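Side-chain contacts in abietadiene synthase, chloroplastic (Abies grandis, PDB 3S9V), which is a largely helical chloroplast enzyme of the plant terpene synthase family, with an N-terminal terpene synthase domain and a metal-binding domain: residues A[487-492]-A[530-535]; A[610-615]-A[632-637]; A[668-673]-A[731-736]. All coordinates share one frame; numbering follows the deposited sequence.

Interaction 1: A[487-492]-A[530-535]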
ATOM      1  N   ARG A 487     -12.822  29.404  16.731  1.00 43.68           N
ATOM      2  CA  ARG A 487     -13.283  30.765  16.994  1.00 44.30           C
ATOM      3  C   ARG A 487     -14.698  30.929  16.458  1.00 43.89           C
ATOM      4  O   ARG A 487     -15.477  31.726  16.977  1.00 47.20           O
ATOM      5  CB  ARG A 487     -12.357  31.794  16.346  1.00 46.63           C
ATOM      6  CG  ARG A 487     -10.964  31.803  16.934  1.00 57.50           C
ATOM      7  CD  ARG A 487     -10.134  32.968  16.421  1.00 69.01           C
ATOM      8  NE  ARG A 487      -8.758  32.871  16.900  1.00 74.25           N
ATOM      9  CZ  ARG A 487      -7.877  31.985  16.449  1.00 79.06           C
ATOM     10  NH1 ARG A 487      -8.227  31.127  15.502  1.00 82.23           N
ATOM     11  NH2 ARG A 487      -6.652  31.941  16.958  1.00 81.82           N
ATOM     12  N   TRP A 488     -15.021  30.171  15.414  1.00 40.51           N
ATOM     13  CA  TRP A 488     -16.349  30.205  14.817  1.00 35.09           C
ATOM     14  C   TRP A 488     -17.317  29.613  15.831  1.00 37.79           C
ATOM     15  O   TRP A 488     -18.419  30.118  16.026  1.00 38.52           O
ATOM     16  CB  TRP A 488     -16.375  29.382  13.526  1.00 29.45           C
ATOM     17  CG  TRP A 488     -17.750  28.902  13.132  1.00 33.47           C
ATOM     18  CD1 TRP A 488     -18.757  29.646  12.578  1.00 31.36           C
ATOM     19  CD2 TRP A 488     -18.291  27.589  13.342  1.00 33.89           C
ATOM     20  NE1 TRP A 488     -19.892  28.878  12.436  1.00 36.33           N
ATOM     21  CE2 TRP A 488     -19.634  27.613  12.900  1.00 35.42           C
ATOM     22  CE3 TRP A 488     -17.773  26.394  13.865  1.00 33.46           C
ATOM     23  CZ2 TRP A 488     -20.466  26.487  12.967  1.00 36.94           C
ATOM     24  CZ3 TRP A 488     -18.601  25.271  13.931  1.00 27.39           C
ATOM     25  CH2 TRP A 488     -19.933  25.329  13.484  1.00 35.66           C
ATOM     26  N   TRP A 489     -16.894  28.540  16.487  1.00 39.47           N
ATOM     27  CA  TRP A 489     -17.737  27.891  17.477  1.00 40.77           C
ATOM     28  C   TRP A 489     -18.051  28.801  18.661  1.00 46.99           C
ATOM     29  O   TRP A 489     -19.176  28.808  19.160  1.00 47.72           O
ATOM     30  CB  TRP A 489     -17.072  26.607  17.963  1.00 30.36           C
ATOM     31  CG  TRP A 489     -17.782  25.945  19.096  1.00 30.62           C
ATOM     32  CD1 TRP A 489     -17.636  26.221  20.421  1.00 38.72           C
ATOM     33  CD2 TRP A 489     -18.748  24.889  19.008  1.00 35.94           C
ATOM     34  NE1 TRP A 489     -18.446  25.399  21.170  1.00 43.89           N
ATOM     35  CE2 TRP A 489     -19.139  24.572  20.328  1.00 41.80           C
ATOM     36  CE3 TRP A 489     -19.318  24.179  17.945  1.00 40.15           C
ATOM     37  CZ2 TRP A 489     -20.077  23.573  20.613  1.00 44.73           C
ATOM     38  CZ3 TRP A 489     -20.250  23.185  18.228  1.00 41.75           C
ATOM     39  CH2 TRP A 489     -20.618  22.892  19.552  1.00 45.04           C
ATOM     40  N   LYS A 490     -17.058  29.562  19.113  1.00 51.02           N
ATOM     41  CA  LYS A 490     -17.250  30.467  20.242  1.00 53.88           C
ATOM     42  C   LYS A 490     -18.064  31.695  19.845  1.00 54.00           C
ATOM     43  O   LYS A 490     -18.890  32.171  20.618  1.00 55.71           O
ATOM     44  CB  LYS A 490     -15.896  30.896  20.812  1.00 56.99           C
ATOM     45  CG  LYS A 490     -15.126  29.750  21.449  1.00 63.71           C
ATOM     46  CD  LYS A 490     -13.742  30.175  21.914  1.00 69.72           C
ATOM     47  CE  LYS A 490     -12.990  28.992  22.509  1.00 72.90           C
ATOM     48  NZ  LYS A 490     -11.581  29.320  22.855  1.00 74.83           N
ATOM     49  N   SER A 491     -17.836  32.190  18.634  1.00 52.52           N
ATOM     50  CA  SER A 491     -18.545  33.362  18.130  1.00 54.14           C
ATOM     51  C   SER A 491     -20.020  33.082  17.853  1.00 54.87           C
ATOM     52  O   SER A 491     -20.833  34.006  17.805  1.00 53.49           O
ATOM     53  CB  SER A 491     -17.881  33.868  16.844  1.00 57.28           C
ATOM     54  OG  SER A 491     -16.527  34.223  17.065  1.00 65.30           O
ATOM     55  N   SER A 492     -20.359  31.811  17.655  1.00 56.08           N
ATOM     56  CA  SER A 492     -21.741  31.421  17.378  1.00 57.74           C
ATOM     57  C   SER A 492     -22.502  31.163  18.668  1.00 59.46           C
ATOM     58  O   SER A 492     -23.679  30.802  18.651  1.00 59.46           O
ATOM     59  CB  SER A 492     -21.776  30.166  16.505  1.00 55.74           C
ATOM     60  OG  SER A 492     -21.282  30.441  15.205  1.00 55.72           O
ATOM     61  N   THR A 530     -20.747  21.738   8.669  1.00 21.45           N
ATOM     62  CA  THR A 530     -21.909  20.937   8.324  1.00 20.80           C
ATOM     63  C   THR A 530     -21.993  19.669   9.172  1.00 18.59           C
ATOM     64  O   THR A 530     -23.072  19.303   9.626  1.00 17.10           O
ATOM     65  CB  THR A 530     -21.892  20.562   6.839  1.00 21.45           C
ATOM     66  OG1 THR A 530     -21.642  21.743   6.061  1.00 19.61           O
ATOM     67  CG2 THR A 530     -23.229  19.983   6.431  1.00 12.78           C
ATOM     68  N   SER A 531     -20.860  19.006   9.394  1.00 19.32           N
ATOM     69  CA  SER A 531     -20.842  17.795  10.215  1.00 22.04           C
ATOM     70  C   SER A 531     -21.237  18.133  11.647  1.00 25.93           C
ATOM     71  O   SER A 531     -22.033  17.426  12.266  1.00 28.54           O
ATOM     72  CB  SER A 531     -19.451  17.158  10.226  1.00 23.02           C
ATOM     73  OG  SER A 531     -19.067  16.746   8.931  1.00 42.43           O
ATOM     74  N   ASN A 532     -20.674  19.216  12.177  1.00 29.65           N
ATOM     75  CA  ASN A 532     -20.986  19.630  13.540  1.00 30.34           C
ATOM     76  C   ASN A 532     -22.484  19.893  13.658  1.00 28.71           C
ATOM     77  O   ASN A 532     -23.107  19.554  14.666  1.00 29.36           O
ATOM     78  CB  ASN A 532     -20.201  20.887  13.919  1.00 30.65           C
ATOM     79  CG  ASN A 532     -19.754  20.868  15.367  1.00 39.96           C
ATOM     80  OD1 ASN A 532     -20.564  20.670  16.273  1.00 46.37           O
ATOM     81  ND2 ASN A 532     -18.461  21.065  15.594  1.00 37.08           N
ATOM     82  N   PHE A 533     -23.074  20.488  12.628  1.00 26.00           N
ATOM     83  CA  PHE A 533     -24.502  20.742  12.679  1.00 28.64           C
ATOM     84  C   PHE A 533     -25.338  19.474  12.596  1.00 29.16           C
ATOM     85  O   PHE A 533     -26.437  19.432  13.137  1.00 27.68           O
ATOM     86  CB  PHE A 533     -24.928  21.733  11.598  1.00 28.06           C
ATOM     87  CG  PHE A 533     -25.045  23.140  12.107  1.00 35.00           C
ATOM     88  CD1 PHE A 533     -24.067  24.086  11.825  1.00 29.24           C
ATOM     89  CD2 PHE A 533     -26.105  23.499  12.935  1.00 34.95           C
ATOM     90  CE1 PHE A 533     -24.139  25.365  12.360  1.00 32.71           C
ATOM     91  CE2 PHE A 533     -26.187  24.781  13.476  1.00 40.00           C
ATOM     92  CZ  PHE A 533     -25.200  25.714  13.186  1.00 36.38           C
ATOM     93  N   THR A 534     -24.834  18.436  11.930  1.00 29.55           N
ATOM     94  CA  THR A 534     -25.602  17.195  11.867  1.00 28.21           C
ATOM     95  C   THR A 534     -25.571  16.550  13.255  1.00 27.41           C
ATOM     96  O   THR A 534     -26.499  15.843  13.635  1.00 27.82           O
ATOM     97  CB  THR A 534     -25.047  16.202  10.809  1.00 23.08           C
ATOM     98  OG1 THR A 534     -23.695  15.844  11.125  1.00 20.88           O
ATOM     99  CG2 THR A 534     -25.082  16.828   9.438  1.00 22.11           C
ATOM    100  N   VAL A 535     -24.511  16.815  14.015  1.00 27.05           N
ATOM    101  CA  VAL A 535     -24.385  16.268  15.366  1.00 28.60           C
ATOM    102  C   VAL A 535     -25.317  17.007  16.317  1.00 30.42           C
ATOM    103  O   VAL A 535     -26.033  16.385  17.104  1.00 34.48           O
ATOM    104  CB  VAL A 535     -22.936  16.387  15.896  1.00 29.63           C
ATOM    105  CG1 VAL A 535     -22.903  16.182  17.411  1.00 22.96           C
ATOM    106  CG2 VAL A 535     -22.060  15.356  15.214  1.00 24.66           C
TER
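Asn532 of the helical segment 530-535 reaches across to Trp489 and Trp488, near the C-terminal end of helix 461-491. The two axes run 13.0 Å apart, inclined by 45°, so the gap is spanned largely by the two indoles, with Asn532 and Phe533 coming to meet them. The CB of Asn532 is near the six-membered ring of Trp488, 4.5 Å from CH2. One atom further, Asn532 CG comes to 3.7 Å from Trp489 CZ3. There the amide branches. Asn532 OD1 meets the rim of the Trp489 indole near the ring plane, 3.2 Å from CZ3, an approach consistent with a weak C-H...O attraction. Asn532 ND2 goes toward the same indole, 3.8 Å from Trp489 CZ3, and is buried with no polar partner in the model. Amide and indole planes are 39° apart, so the two groups neither stack nor lie edge-on at a right angle. Trp489 reaches the asparagine because its CG is anti to the backbone N (chi1 173°), which carries the far ring out toward segment 530-535 although its CB starts off to the side. Trp488 adds the apolar half of the contact: its CZ2 is 3.9 Å from Phe533 CE1, which lies at the indole edge, in the indole plane. Phe533 also meets the ring of Phe579 edge-to-face, while Lys529 makes a cation-pi contact with Trp488. Helix 504-514 packs against this junction through Val504, which touches both Trp489 and Asn532, and through Ile507. Thr530 and Thr534 of helix 521-541 face helices 641-648 and 599-621 instead.

Interaction 2: A[610-615]-A[632-637]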
ATOM      1  N   LEU A 610     -33.737  16.471   7.808  1.00 15.28           N
ATOM      2  CA  LEU A 610     -34.615  16.726   8.944  1.00 20.78           C
ATOM      3  C   LEU A 610     -35.789  15.750   8.926  1.00 21.37           C
ATOM      4  O   LEU A 610     -36.242  15.288   9.977  1.00 19.50           O
ATOM      5  CB  LEU A 610     -35.101  18.178   8.927  1.00 16.75           C
ATOM      6  CG  LEU A 610     -33.971  19.221   8.968  1.00 17.20           C
ATOM      7  CD1 LEU A 610     -34.564  20.600   9.079  1.00 15.25           C
ATOM      8  CD2 LEU A 610     -33.053  18.963  10.139  1.00 11.15           C
ATOM      9  N   GLU A 611     -36.271  15.432   7.728  1.00 20.26           N
ATOM     10  CA  GLU A 611     -37.360  14.483   7.598  1.00 22.59           C
ATOM     11  C   GLU A 611     -36.902  13.132   8.141  1.00 21.58           C
ATOM     12  O   GLU A 611     -37.668  12.448   8.814  1.00 23.38           O
ATOM     13  CB  GLU A 611     -37.800  14.368   6.136  1.00 26.34           C
ATOM     14  CG  GLU A 611     -39.007  15.236   5.816  1.00 28.87           C
ATOM     15  CD  GLU A 611     -39.118  15.601   4.345  1.00 40.78           C
ATOM     16  OE1 GLU A 611     -38.887  14.724   3.481  1.00 39.45           O
ATOM     17  OE2 GLU A 611     -39.453  16.773   4.054  1.00 50.55           O
ATOM     18  N   ALA A 612     -35.654  12.754   7.870  1.00 17.37           N
ATOM     19  CA  ALA A 612     -35.146  11.484   8.383  1.00 21.35           C
ATOM     20  C   ALA A 612     -35.077  11.529   9.921  1.00 22.58           C
ATOM     21  O   ALA A 612     -35.422  10.557  10.592  1.00 23.03           O
ATOM     22  CB  ALA A 612     -33.765  11.179   7.794  1.00 16.80           C
ATOM     23  N   TYR A 613     -34.623  12.653  10.475  1.00 23.99           N
ATOM     24  CA  TYR A 613     -34.550  12.799  11.933  1.00 26.21           C
ATOM     25  C   TYR A 613     -35.956  12.731  12.513  1.00 25.71           C
ATOM     26  O   TYR A 613     -36.182  12.143  13.567  1.00 26.25           O
ATOM     27  CB  TYR A 613     -33.937  14.144  12.341  1.00 19.21           C
ATOM     28  CG  TYR A 613     -32.459  14.296  12.080  1.00 26.42           C
ATOM     29  CD1 TYR A 613     -31.582  13.216  12.230  1.00 24.86           C
ATOM     30  CD2 TYR A 613     -31.924  15.535  11.727  1.00 24.80           C
ATOM     31  CE1 TYR A 613     -30.208  13.371  12.034  1.00 23.50           C
ATOM     32  CE2 TYR A 613     -30.550  15.700  11.531  1.00 24.30           C
ATOM     33  CZ  TYR A 613     -29.703  14.618  11.686  1.00 23.56           C
ATOM     34  OH  TYR A 613     -28.351  14.785  11.500  1.00 31.75           O
ATOM     35  N   THR A 614     -36.896  13.351  11.812  1.00 27.68           N
ATOM     36  CA  THR A 614     -38.281  13.380  12.246  1.00 27.47           C
ATOM     37  C   THR A 614     -38.916  11.993  12.313  1.00 28.54           C
ATOM     38  O   THR A 614     -39.683  11.709  13.230  1.00 30.44           O
ATOM     39  CB  THR A 614     -39.120  14.282  11.323  1.00 30.21           C
ATOM     40  OG1 THR A 614     -38.641  15.630  11.421  1.00 37.48           O
ATOM     41  CG2 THR A 614     -40.593  14.246  11.722  1.00 29.79           C
ATOM     42  N   LYS A 615     -38.600  11.125  11.354  1.00 25.97           N
ATOM     43  CA  LYS A 615     -39.177   9.790  11.365  1.00 23.81           C
ATOM     44  C   LYS A 615     -38.653   9.002  12.563  1.00 23.47           C
ATOM     45  O   LYS A 615     -39.406   8.260  13.187  1.00 25.16           O
ATOM     46  CB  LYS A 615     -38.865   9.038  10.063  1.00 25.69           C
ATOM     47  CG  LYS A 615     -39.728   7.790   9.860  1.00 28.28           C
ATOM     48  CD  LYS A 615     -39.369   7.016   8.598  1.00 35.84           C
ATOM     49  CE  LYS A 615     -39.681   7.793   7.321  1.00 45.54           C
ATOM     50  NZ  LYS A 615     -41.141   7.911   7.053  1.00 45.68           N
ATOM     51  N   ILE A 632     -33.418   0.625   8.057  1.00 20.77           N
ATOM     52  CA  ILE A 632     -32.215   0.930   7.303  1.00 21.83           C
ATOM     53  C   ILE A 632     -32.404   1.999   6.234  1.00 17.93           C
ATOM     54  O   ILE A 632     -31.533   2.839   6.060  1.00 15.21           O
ATOM     55  CB  ILE A 632     -31.610  -0.346   6.676  1.00 27.04           C
ATOM     56  CG1 ILE A 632     -30.547  -0.900   7.619  1.00 32.79           C
ATOM     57  CG2 ILE A 632     -30.964  -0.040   5.334  1.00 37.78           C
ATOM     58  CD1 ILE A 632     -29.438   0.106   7.929  1.00 24.00           C
ATOM     59  N   GLU A 633     -33.524   1.979   5.514  1.00 17.66           N
ATOM     60  CA  GLU A 633     -33.748   3.002   4.495  1.00 23.58           C
ATOM     61  C   GLU A 633     -33.728   4.420   5.078  1.00 24.20           C
ATOM     62  O   GLU A 633     -33.116   5.315   4.500  1.00 28.13           O
ATOM     63  CB  GLU A 633     -35.065   2.761   3.756  1.00 26.82           C
ATOM     64  CG  GLU A 633     -35.017   1.561   2.813  1.00 42.80           C
ATOM     65  CD  GLU A 633     -33.806   1.582   1.875  1.00 45.83           C
ATOM     66  OE1 GLU A 633     -33.575   2.615   1.208  1.00 49.15           O
ATOM     67  OE2 GLU A 633     -33.090   0.557   1.802  1.00 41.99           O
ATOM     68  N   ASN A 634     -34.387   4.625   6.218  1.00 19.51           N
ATOM     69  CA  ASN A 634     -34.402   5.942   6.862  1.00 19.34           C
ATOM     70  C   ASN A 634     -33.082   6.219   7.605  1.00 20.00           C
ATOM     71  O   ASN A 634     -32.543   7.327   7.552  1.00 14.89           O
ATOM     72  CB  ASN A 634     -35.553   6.036   7.862  1.00 21.52           C
ATOM     73  CG  ASN A 634     -35.684   7.423   8.462  1.00 18.59           C
ATOM     74  OD1 ASN A 634     -36.059   8.374   7.781  1.00 25.91           O
ATOM     75  ND2 ASN A 634     -35.365   7.547   9.738  1.00 21.61           N
ATOM     76  N   ALA A 635     -32.570   5.196   8.289  1.00 19.35           N
ATOM     77  CA  ALA A 635     -31.338   5.308   9.061  1.00 20.73           C
ATOM     78  C   ALA A 635     -30.100   5.568   8.194  1.00 20.39           C
ATOM     79  O   ALA A 635     -29.136   6.192   8.646  1.00 26.28           O
ATOM     80  CB  ALA A 635     -31.151   4.045   9.916  1.00 14.55           C
ATOM     81  N   SER A 636     -30.128   5.100   6.951  1.00 17.86           N
ATOM     82  CA  SER A 636     -29.013   5.307   6.029  1.00 19.45           C
ATOM     83  C   SER A 636     -28.890   6.796   5.754  1.00 19.84           C
ATOM     84  O   SER A 636     -27.825   7.281   5.371  1.00 19.43           O
ATOM     85  CB  SER A 636     -29.253   4.577   4.698  1.00 16.01           C
ATOM     86  OG  SER A 636     -29.313   3.178   4.889  1.00 36.90           O
ATOM     87  N   VAL A 637     -29.998   7.508   5.937  1.00 18.60           N
ATOM     88  CA  VAL A 637     -30.038   8.949   5.728  1.00 21.30           C
ATOM     89  C   VAL A 637     -29.862   9.722   7.039  1.00 19.66           C
ATOM     90  O   VAL A 637     -29.152  10.727   7.084  1.00 17.74           O
ATOM     91  CB  VAL A 637     -31.369   9.376   5.065  1.00 23.11           C
ATOM     92  CG1 VAL A 637     -31.445  10.875   4.990  1.00 17.30           C
ATOM     93  CG2 VAL A 637     -31.469   8.776   3.667  1.00 17.71           C
TER
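The helical segments 610-615 and 632-637 cross at 129° with axes 8.9 Å apart, closest at Ala612 and Asn634, whose CA atoms are 5.8 Å from each other. The small methyl of Ala612 permits this approach, and the Asn634 amide fills the crossing. Its ND2 donates to the backbone carbonyl Ala612 O at 3.1 Å, with a nearly straight N-H...O angle of 164°. The acceptor lies in the amide plane, while the donor is tilted somewhat from the carbonyl plane. With CG anti to the backbone N (chi1 -175°), the amide extends straight at the other helix, and the bond helps to fix its rotation. Asn634 OD1, the other branch, rests against Ala612, 3.3 Å from its CA. Lys615, almost one turn further along, bends at its third and fourth torsions and lays its methylenes alongside the amide, CD lying 3.7 Å from Asn634 OD1. Val637 closes the apolar edge: its CG1 is 3.7 Å from Ala612 CB. Beyond the two segments, Asn634 also touches Glu616 and Trp619, and Gln609 NE2 binds the carbonyl oxygen of Val637. A side-chain amide hydrogen-bonded to the backbone of a crossing helix thus joins helices 599-621 and 628-638, two successive helices of the all-helical class I terpene synthase fold.

Interaction 3: A[668-673]-A[731-736]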
ATOM      1  N   SER A 668     -28.337   8.407  -6.083  1.00 21.17           N
ATOM      2  CA  SER A 668     -27.260   7.544  -6.572  1.00 21.39           C
ATOM      3  C   SER A 668     -26.942   6.375  -5.635  1.00 18.64           C
ATOM      4  O   SER A 668     -27.011   6.497  -4.411  1.00 18.66           O
ATOM      5  CB  SER A 668     -25.982   8.354  -6.813  1.00 17.52           C
ATOM      6  OG  SER A 668     -25.368   8.741  -5.591  1.00 16.86           O
ATOM      7  N   ARG A 669     -26.586   5.243  -6.225  1.00 18.47           N
ATOM      8  CA  ARG A 669     -26.236   4.051  -5.461  1.00 17.11           C
ATOM      9  C   ARG A 669     -24.982   4.341  -4.642  1.00 18.56           C
ATOM     10  O   ARG A 669     -24.841   3.869  -3.519  1.00 24.30           O
ATOM     11  CB  ARG A 669     -25.975   2.884  -6.418  1.00 15.71           C
ATOM     12  CG  ARG A 669     -25.512   1.596  -5.763  1.00 18.44           C
ATOM     13  CD  ARG A 669     -26.600   0.981  -4.880  1.00 22.80           C
ATOM     14  NE  ARG A 669     -26.203  -0.327  -4.360  1.00 24.72           N
ATOM     15  CZ  ARG A 669     -26.867  -0.993  -3.417  1.00 28.05           C
ATOM     16  NH1 ARG A 669     -27.964  -0.479  -2.884  1.00 32.64           N
ATOM     17  NH2 ARG A 669     -26.425  -2.168  -2.991  1.00 31.97           N
ATOM     18  N   PHE A 670     -24.084   5.136  -5.215  1.00 18.45           N
ATOM     19  CA  PHE A 670     -22.817   5.498  -4.581  1.00 17.95           C
ATOM     20  C   PHE A 670     -23.026   6.145  -3.210  1.00 19.24           C
ATOM     21  O   PHE A 670     -22.533   5.644  -2.198  1.00 18.65           O
ATOM     22  CB  PHE A 670     -22.042   6.433  -5.520  1.00 15.72           C
ATOM     23  CG  PHE A 670     -20.590   6.616  -5.160  1.00 20.46           C
ATOM     24  CD1 PHE A 670     -19.909   5.659  -4.422  1.00 19.32           C
ATOM     25  CD2 PHE A 670     -19.896   7.746  -5.594  1.00 23.31           C
ATOM     26  CE1 PHE A 670     -18.557   5.819  -4.118  1.00 21.25           C
ATOM     27  CE2 PHE A 670     -18.548   7.913  -5.297  1.00 26.37           C
ATOM     28  CZ  PHE A 670     -17.875   6.945  -4.555  1.00 18.00           C
ATOM     29  N   LEU A 671     -23.774   7.243  -3.174  1.00 19.26           N
ATOM     30  CA  LEU A 671     -24.037   7.937  -1.918  1.00 19.96           C
ATOM     31  C   LEU A 671     -24.865   7.071  -0.958  1.00 18.55           C
ATOM     32  O   LEU A 671     -24.676   7.126   0.252  1.00 22.27           O
ATOM     33  CB  LEU A 671     -24.781   9.247  -2.182  1.00 19.79           C
ATOM     34  CG  LEU A 671     -24.742  10.271  -1.040  1.00 26.13           C
ATOM     35  CD1 LEU A 671     -23.413  11.027  -1.099  1.00 18.78           C
ATOM     36  CD2 LEU A 671     -25.902  11.251  -1.167  1.00 18.05           C
ATOM     37  N   GLN A 672     -25.783   6.282  -1.504  1.00 16.14           N
ATOM     38  CA  GLN A 672     -26.623   5.416  -0.687  1.00 17.08           C
ATOM     39  C   GLN A 672     -25.796   4.375   0.061  1.00 14.63           C
ATOM     40  O   GLN A 672     -26.032   4.120   1.243  1.00 12.37           O
ATOM     41  CB  GLN A 672     -27.684   4.729  -1.561  1.00 17.54           C
ATOM     42  CG  GLN A 672     -28.650   5.715  -2.218  1.00 22.79           C
ATOM     43  CD  GLN A 672     -29.629   5.065  -3.185  1.00 26.61           C
ATOM     44  OE1 GLN A 672     -29.341   4.026  -3.775  1.00 35.48           O
ATOM     45  NE2 GLN A 672     -30.786   5.695  -3.370  1.00 31.25           N
ATOM     46  N   LEU A 673     -24.819   3.789  -0.623  1.00 14.23           N
ATOM     47  CA  LEU A 673     -23.957   2.788  -0.009  1.00 17.67           C
ATOM     48  C   LEU A 673     -23.102   3.389   1.107  1.00 20.34           C
ATOM     49  O   LEU A 673     -22.847   2.745   2.127  1.00 22.34           O
ATOM     50  CB  LEU A 673     -23.058   2.152  -1.068  1.00 17.26           C
ATOM     51  CG  LEU A 673     -23.695   1.045  -1.916  1.00 17.16           C
ATOM     52  CD1 LEU A 673     -22.776   0.700  -3.073  1.00 17.36           C
ATOM     53  CD2 LEU A 673     -23.947  -0.176  -1.058  1.00 11.98           C
ATOM     54  N   ASN A 731     -16.445  -0.268  -3.088  1.00 19.30           N
ATOM     55  CA  ASN A 731     -15.136  -0.227  -3.733  1.00 20.63           C
ATOM     56  C   ASN A 731     -15.329  -0.111  -5.238  1.00 22.42           C
ATOM     57  O   ASN A 731     -14.719   0.735  -5.893  1.00 21.63           O
ATOM     58  CB  ASN A 731     -14.324  -1.505  -3.484  1.00 23.75           C
ATOM     59  CG  ASN A 731     -13.677  -1.542  -2.126  1.00 29.42           C
ATOM     60  OD1 ASN A 731     -13.292  -0.507  -1.573  1.00 28.02           O
ATOM     61  ND2 ASN A 731     -13.520  -2.748  -1.586  1.00 25.70           N
ATOM     62  N   ARG A 732     -16.181  -0.974  -5.785  1.00 20.31           N
ATOM     63  CA  ARG A 732     -16.404  -0.970  -7.219  1.00 22.20           C
ATOM     64  C   ARG A 732     -16.904   0.375  -7.691  1.00 21.99           C
ATOM     65  O   ARG A 732     -16.512   0.838  -8.756  1.00 20.55           O
ATOM     66  CB  ARG A 732     -17.390  -2.068  -7.635  1.00 25.04           C
ATOM     67  CG  ARG A 732     -17.441  -2.281  -9.152  1.00 27.49           C
ATOM     68  CD  ARG A 732     -18.287  -3.487  -9.521  1.00 32.07           C
ATOM     69  NE  ARG A 732     -19.627  -3.407  -8.948  1.00 36.83           N
ATOM     70  CZ  ARG A 732     -20.519  -4.393  -8.982  1.00 39.00           C
ATOM     71  NH1 ARG A 732     -21.713  -4.226  -8.429  1.00 34.00           N
ATOM     72  NH2 ARG A 732     -20.220  -5.544  -9.566  1.00 43.25           N
ATOM     73  N   GLU A 733     -17.772   1.004  -6.904  1.00 23.94           N
ATOM     74  CA  GLU A 733     -18.289   2.316  -7.285  1.00 25.85           C
ATOM     75  C   GLU A 733     -17.150   3.333  -7.282  1.00 26.24           C
ATOM     76  O   GLU A 733     -16.954   4.060  -8.254  1.00 27.99           O
ATOM     77  CB  GLU A 733     -19.383   2.773  -6.317  1.00 22.68           C
ATOM     78  CG  GLU A 733     -20.589   1.865  -6.249  1.00 34.12           C
ATOM     79  CD  GLU A 733     -21.337   1.787  -7.556  1.00 47.57           C
ATOM     80  OE1 GLU A 733     -21.733   2.853  -8.078  1.00 51.36           O
ATOM     81  OE2 GLU A 733     -21.532   0.661  -8.059  1.00 56.86           O
ATOM     82  N   PHE A 734     -16.398   3.364  -6.185  1.00 25.05           N
ATOM     83  CA  PHE A 734     -15.280   4.281  -6.031  1.00 22.27           C
ATOM     84  C   PHE A 734     -14.283   4.148  -7.167  1.00 25.13           C
ATOM     85  O   PHE A 734     -13.730   5.136  -7.647  1.00 24.52           O
ATOM     86  CB  PHE A 734     -14.569   4.016  -4.701  1.00 22.38           C
ATOM     87  CG  PHE A 734     -13.301   4.813  -4.516  1.00 26.06           C
ATOM     88  CD1 PHE A 734     -13.343   6.199  -4.372  1.00 21.81           C
ATOM     89  CD2 PHE A 734     -12.065   4.174  -4.473  1.00 26.66           C
ATOM     90  CE1 PHE A 734     -12.170   6.940  -4.187  1.00 17.20           C
ATOM     91  CE2 PHE A 734     -10.883   4.905  -4.288  1.00 27.04           C
ATOM     92  CZ  PHE A 734     -10.935   6.287  -4.145  1.00 22.83           C
ATOM     93  N   VAL A 735     -14.054   2.916  -7.599  1.00 27.96           N
ATOM     94  CA  VAL A 735     -13.096   2.669  -8.661  1.00 26.22           C
ATOM     95  C   VAL A 735     -13.631   2.799 -10.078  1.00 25.27           C
ATOM     96  O   VAL A 735     -13.008   3.447 -10.909  1.00 28.36           O
ATOM     97  CB  VAL A 735     -12.454   1.263  -8.518  1.00 24.18           C
ATOM     98  CG1 VAL A 735     -11.609   0.948  -9.736  1.00 14.71           C
ATOM     99  CG2 VAL A 735     -11.587   1.212  -7.270  1.00 23.65           C
ATOM    100  N   ASN A 736     -14.779   2.200 -10.362  1.00 26.75           N
ATOM    101  CA  ASN A 736     -15.306   2.235 -11.726  1.00 31.60           C
ATOM    102  C   ASN A 736     -16.184   3.398 -12.187  1.00 35.78           C
ATOM    103  O   ASN A 736     -16.269   3.663 -13.393  1.00 37.74           O
ATOM    104  CB  ASN A 736     -16.015   0.911 -12.035  1.00 26.16           C
ATOM    105  CG  ASN A 736     -15.062  -0.280 -11.996  1.00 31.79           C
ATOM    106  OD1 ASN A 736     -13.845  -0.121 -12.108  1.00 30.73           O
ATOM    107  ND2 ASN A 736     -15.616  -1.478 -11.852  1.00 31.63           N
TER
HETATM  108  O   HOH W   1     -24.064   5.141  -7.909  1.00 33.21           O
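Where two helices of the all-helical terpene synthase fold run roughly antiparallel, Phe670 in the first turn of helix 669-693 packs on Glu733 in the last turn of helix 712-736. The segment axes are 10.0 Å apart and run at 138°. The Phe670 ring reaches over with CG anti to its own backbone N (chi1 -166°) and lies obliquely against the base of the glutamate, CD1 being 3.5 Å from Glu733 CB. Further round the ring, CE1 comes to 3.9 Å from Phe734 N, so the ring bears on the backbone of the opposite helix as well as on a side chain. Leu673, almost one turn on, crosses the glutamate at about a right angle, its CD1 resting 4.0 Å from Glu733 CG. The methylenes of Glu733 thus serve as the apolar part of the interface, and a bend at its second torsion turns the carboxylate aside from these contacts. OE1 is hydrogen-bonded to Asn737 ND2. Glu733 OE1 also accepts a longer bond, 3.3 Å, from a water that in turn accepts from Phe670 N at 2.7 Å. This bridge places the acid near the N-terminal end of helix 669-693, where the helix dipole would probably favour a negative charge. Arg669 is paired through NE with Glu729, a turn before Glu733, and one face of its guanidinium is covered by Leu673 CD2. Leu730 and Val747 add further apolar contacts round the phenylalanine. The start of helix 669-693 is itself N-capped: Ser668 OG accepts from Leu671 N over 3.3 Å at an N-H...O angle of 165°.

Overall arrangement
Interactions 1, 2 and 3 follow one another along the chain and join different helix pairs of one all-helical body. The first two have centres 22 Å apart yet touch directly: Thr534 O and Tyr613 OH are 3.0 Å apart, a probable hydrogen bond between helices 521-541 and 599-621. Tyr613 also touches Asp538, the first residue of the DDLYD sequence, which matches the aspartate-rich metal-binding motif of the family. Interactions 2 and 3 have centres 20 Å apart and come within about 5 Å at their nearest atoms. Helix 669-693, begun in interaction 3, packs with later turns on Ile632 and Ser636. Interactions 1 and 3, centres 29 Å apart, do not touch.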